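Local coordinates for putative succinylglutamate desuccinylase / aspartoacylase (Shewanella amazonensis, PDB 3FMC), which probably works as a zinc-dependent hydrolase of the succinylglutamate desuccinylase/aspartoacylase family, acting on ester or related bonds of a substrate that the structure does not show, at the interface of chains A and B. Numbering follows the deposited sequence. Chains: chain A/B, Putative succinylglutamate desuccinylase / aspartoacylase.

Contact 1: the interface of chains A and B. Residues chain A 6, 23, 25, 57, 73; chain B 323-326.
A:Met57, the selenomethionine of helix 48-60, lays its terminal methyl CE over the centre of the B:Tyr326 ring, 3.5 Å from the centroid, in a CH-pi contact. The chain bends at its last torsion (chi3 -62°), which turns CE onto that face, while CB lies 3.8 Å from CZ of B:Tyr326; the two side chains run past each other in opposite directions. CE also meets CD1 of B:Leu323, whose CB rests on the ring carbons CB and CG of A:Pro73. Completing this tight half is A:Tyr25 on strand 19-27: its ring crosses the B:Tyr326 side chain at a slant, with CZ 3.6 Å from CB, and its phenol OH gives a short, 2.5 Å hydrogen bond to O of B:Leu323, lying in the carbonyl plane.

The other half is looser and watered. A:Lys6 reaches in from strand 5-13 as a fully extended chain, and its ammonium NZ donates to O of B:Asp324 at 2.8 Å from above the carbonyl plane. One water links NZ to O of B:Tyr326, and another sits beside the direct bond, within reach of both NZ and O of B:Asp324. The B:Asp324 carboxylate makes no salt bridge with A:Lys6, OD2 being 6.5 Å from NZ. Two consecutive carbonyls of 3-10 helix 323-325 are thus gripped by chain A, a fit that probably helps hold the two subunits in register.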
loop_
_atom_site.group_PDB
_atom_site.type_symbol
_atom_site.label_atom_id
_atom_site.label_comp_id
_atom_site.label_asym_id
_atom_site.label_seq_id
_atom_site.Cartn_x
_atom_site.Cartn_y
_atom_site.Cartn_z
ATOM N N LYS A 6 16.532 26.347 -18.488
ATOM C CA LYS A 6 15.883 25.464 -17.513
ATOM C C LYS A 6 15.674 26.178 -16.193
ATOM O O LYS A 6 16.570 26.876 -15.732
ATOM C CB LYS A 6 16.778 24.294 -17.194
ATOM C CG LYS A 6 16.184 23.355 -16.156
ATOM C CD LYS A 6 17.159 22.304 -15.746
ATOM C CE LYS A 6 16.572 21.415 -14.676
ATOM N NZ LYS A 6 17.577 20.394 -14.332
ATOM N N PRO A 23 11.340 20.221 -13.140
ATOM C CA PRO A 23 12.250 20.875 -14.054
ATOM C C PRO A 23 11.435 21.375 -15.234
ATOM O O PRO A 23 10.637 20.611 -15.776
ATOM C CB PRO A 23 13.189 19.756 -14.464
ATOM C CG PRO A 23 12.335 18.498 -14.469
ATOM C CD PRO A 23 11.221 18.771 -13.434
ATOM N N TYR A 25 11.819 23.126 -18.910
ATOM C CA TYR A 25 12.758 23.377 -20.005
ATOM C C TYR A 25 12.072 24.267 -21.002
ATOM O O TYR A 25 10.908 24.040 -21.334
ATOM C CB TYR A 25 13.202 22.083 -20.654
ATOM C CG TYR A 25 14.024 21.236 -19.742
ATOM C CD1 TYR A 25 15.397 21.479 -19.546
ATOM C CD2 TYR A 25 13.442 20.174 -19.059
ATOM C CE1 TYR A 25 16.122 20.716 -18.727
ATOM C CE2 TYR A 25 14.164 19.401 -18.238
ATOM C CZ TYR A 25 15.497 19.654 -18.051
ATOM O OH TYR A 25 16.187 18.853 -17.197
HETATM N N MSE A 57 12.952 17.135 -27.361
HETATM C CA MSE A 57 13.943 18.166 -27.134
HETATM C C MSE A 57 15.190 17.910 -27.980
HETATM O O MSE A 57 15.757 18.855 -28.504
HETATM C CB MSE A 57 14.269 18.327 -25.639
HETATM C CG MSE A 57 13.069 18.829 -24.867
HETATM SE SE MSE A 57 13.573 19.375 -23.043
HETATM C CE MSE A 57 14.171 17.687 -22.415
ATOM N N PRO A 73 8.854 17.505 -17.887
ATOM C CA PRO A 73 8.875 16.075 -17.613
ATOM C C PRO A 73 8.858 15.925 -16.092
ATOM O O PRO A 73 8.964 16.938 -15.352
ATOM C CB PRO A 73 10.203 15.641 -18.164
ATOM C CG PRO A 73 11.073 16.802 -17.967
ATOM C CD PRO A 73 10.217 18.033 -18.127
ATOM N N LEU B 323 15.654 12.834 -16.966
ATOM C CA LEU B 323 15.140 14.094 -17.533
ATOM C C LEU B 323 15.431 15.317 -16.663
ATOM O O LEU B 323 15.437 16.437 -17.140
ATOM C CB LEU B 323 13.636 14.047 -17.809
ATOM C CG LEU B 323 13.290 13.532 -19.215
ATOM C CD1 LEU B 323 13.687 14.616 -20.262
ATOM C CD2 LEU B 323 13.890 12.161 -19.535
ATOM N N ASP B 324 15.665 15.066 -15.385
ATOM C CA ASP B 324 16.081 16.106 -14.442
ATOM C C ASP B 324 17.535 16.558 -14.692
ATOM O O ASP B 324 17.976 17.582 -14.185
ATOM C CB ASP B 324 15.908 15.606 -13.001
ATOM C CG ASP B 324 16.731 14.370 -12.684
ATOM O OD1 ASP B 324 16.576 13.324 -13.356
ATOM O OD2 ASP B 324 17.496 14.419 -11.695
ATOM N N LEU B 325 18.284 15.791 -15.461
ATOM C CA LEU B 325 19.682 16.072 -15.762
ATOM C C LEU B 325 19.900 16.347 -17.253
ATOM O O LEU B 325 21.040 16.264 -17.731
ATOM C CB LEU B 325 20.505 14.882 -15.347
ATOM C CG LEU B 325 20.378 14.469 -13.877
ATOM C CD1 LEU B 325 21.355 13.365 -13.553
ATOM C CD2 LEU B 325 20.574 15.688 -12.927
ATOM N N TYR B 326 18.819 16.683 -17.978
ATOM C CA TYR B 326 18.900 16.929 -19.396
ATOM C C TYR B 326 19.894 18.042 -19.669
ATOM O O TYR B 326 19.865 19.067 -18.991
ATOM C CB TYR B 326 17.573 17.360 -19.975
ATOM C CG TYR B 326 17.619 17.441 -21.469
ATOM C CD1 TYR B 326 17.531 16.287 -22.234
ATOM C CD2 TYR B 326 17.775 18.663 -22.134
ATOM C CE1 TYR B 326 17.581 16.335 -23.632
ATOM C CE2 TYR B 326 17.834 18.720 -23.549
ATOM C CZ TYR B 326 17.750 17.545 -24.271
ATOM O OH TYR B 326 17.797 17.527 -25.631
HETATM O O HOH W 1 19.591 19.690 -16.348
HETATM O O HOH W 2 16.340 19.566 -12.124
#

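Contact 2: the interface of chains A and B. Residues chain A 47, 80, 83, 88, 247; chain B 349, 351.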
loop_
_atom_site.group_PDB
_atom_site.type_symbol
_atom_site.label_atom_id
_atom_site.label_comp_id
_atom_site.label_asym_id
_atom_site.label_seq_id
_atom_site.Cartn_x
_atom_site.Cartn_y
_atom_site.Cartn_z
ATOM N N VAL A 47 5.630 6.602 -17.189
ATOM C CA VAL A 47 6.959 7.186 -17.376
ATOM C C VAL A 47 7.420 7.428 -18.809
ATOM O O VAL A 47 8.282 8.257 -19.037
ATOM C CB VAL A 47 8.011 6.414 -16.563
ATOM C CG1 VAL A 47 7.687 6.523 -14.989
ATOM C CG2 VAL A 47 8.154 5.010 -17.023
ATOM N N ILE A 80 5.548 9.878 -8.761
ATOM C CA ILE A 80 6.625 9.186 -9.481
ATOM C C ILE A 80 7.458 8.322 -8.513
ATOM O O ILE A 80 7.875 7.217 -8.818
ATOM C CB ILE A 80 7.571 10.205 -10.205
ATOM C CG1 ILE A 80 6.841 10.882 -11.384
ATOM C CG2 ILE A 80 8.878 9.501 -10.760
ATOM C CD1 ILE A 80 7.537 12.126 -11.979
ATOM N N LYS A 83 6.313 3.863 -4.431
ATOM C CA LYS A 83 6.227 2.426 -4.744
ATOM C C LYS A 83 5.335 1.674 -3.751
ATOM O O LYS A 83 5.245 2.040 -2.566
ATOM C CB LYS A 83 7.623 1.828 -4.693
ATOM C CG LYS A 83 8.522 2.181 -5.878
ATOM C CD LYS A 83 8.162 1.253 -7.105
ATOM C CE LYS A 83 9.088 1.414 -8.309
ATOM N NZ LYS A 83 8.747 2.511 -9.178
ATOM N N THR A 88 4.756 1.212 -9.295
ATOM C CA THR A 88 4.615 2.589 -8.887
ATOM C C THR A 88 3.143 2.843 -8.603
ATOM O O THR A 88 2.302 2.738 -9.495
ATOM C CB THR A 88 5.054 3.546 -10.001
ATOM O OG1 THR A 88 6.356 3.138 -10.453
ATOM C CG2 THR A 88 5.081 4.957 -9.444
ATOM N N GLU A 247 4.834 1.904 -16.899
ATOM C CA GLU A 247 5.968 1.186 -16.346
ATOM C C GLU A 247 6.918 0.702 -17.395
ATOM O O GLU A 247 7.436 -0.412 -17.303
ATOM C CB GLU A 247 5.470 -0.030 -15.534
ATOM C CG GLU A 247 4.682 0.315 -14.322
ATOM C CD GLU A 247 5.579 0.908 -13.231
ATOM O OE1 GLU A 247 6.800 1.125 -13.450
ATOM O OE2 GLU A 247 5.081 1.098 -12.159
ATOM N N SER B 349 9.244 -2.746 -12.766
ATOM C CA SER B 349 8.876 -1.360 -12.960
ATOM C C SER B 349 10.065 -0.632 -13.643
ATOM O O SER B 349 11.208 -1.094 -13.583
ATOM C CB SER B 349 8.563 -0.722 -11.599
ATOM O OG SER B 349 8.636 0.676 -11.679
ATOM N N SER B 351 10.934 2.538 -13.026
ATOM C CA SER B 351 11.450 3.645 -12.223
ATOM C C SER B 351 12.051 3.098 -10.945
ATOM O O SER B 351 11.427 2.340 -10.192
ATOM C CB SER B 351 10.360 4.676 -11.978
ATOM O OG SER B 351 9.251 4.082 -11.398
HETATM O O HOH W 3 7.750 6.340 -11.466
#
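B:Ser351 and B:Ser349 meet chain A on an extended stretch of backbone entering short strand 351-352, whereas A:Glu247 sits in a left-handed loop conformation. Within the B segment the amide N of B:Ser351 points almost straight at OG of B:Ser349, 3.2 Å away, which probably helps set the spacing of the two serines.

A:Lys83 sets its ammonium group across both serine hydroxyls. Its chain bends at the second and fourth torsions, so that NZ turns from the line of the side chain towards chain B. There NZ donates to the hydroxyl OG of B:Ser351 at 2.8 Å and to the carbonyl O of the same residue at 2.9 Å, the latter tilted from the carbonyl plane; a longer bond goes to OG of B:Ser349. Another NZ bond, to the hydroxyl OG1 of A:Thr88, stays within chain A.

The carboxylate of A:Glu247 receives the second serine. The chi1 of 161° swings OG of B:Ser349 away from its own N and towards A:Glu247, where it gives a 2.6 Å bond to OE1 on the syn side, somewhat out of the carboxylate plane. The other oxygen, OE2, is taken from within chain A: N of A:Thr88 donates nearly along the C-O axis at 2.9 Å, and OG1 of the same threonine donates from the syn side. This double grip should fix the rotation of the carboxylate and present OE1 to chain B.

A water bridges OG of B:Ser351 to O of A:Ile80, 2.8 Å from the latter, extending the network to the end of helix 77-80. Apolar contact is slight. The nearby opposite charges of the lysine and glutamate may favour each other, and the site appears to join the subunits by a polar, directional network.

The C-alpha centres of contact 1 and contact 2 lie about 18 Å apart, and no residue belongs to both. On chain B they draw on separate pieces of sequence, 3-10 helix 323-325 with its following residue, and the segment that leads into strand 351-352; on chain A the receiving residues are scattered along the sequence. Contact 1 combines hydrophobic packing with backbone recognition, while contact 2 is almost wholly polar. Each recurs with the chains exchanged across the two-fold axis, so the paired subunits would be secured at several separate points. The pair is part of a deposited assembly of four copies, and the structure alone does not show which oligomer is functional.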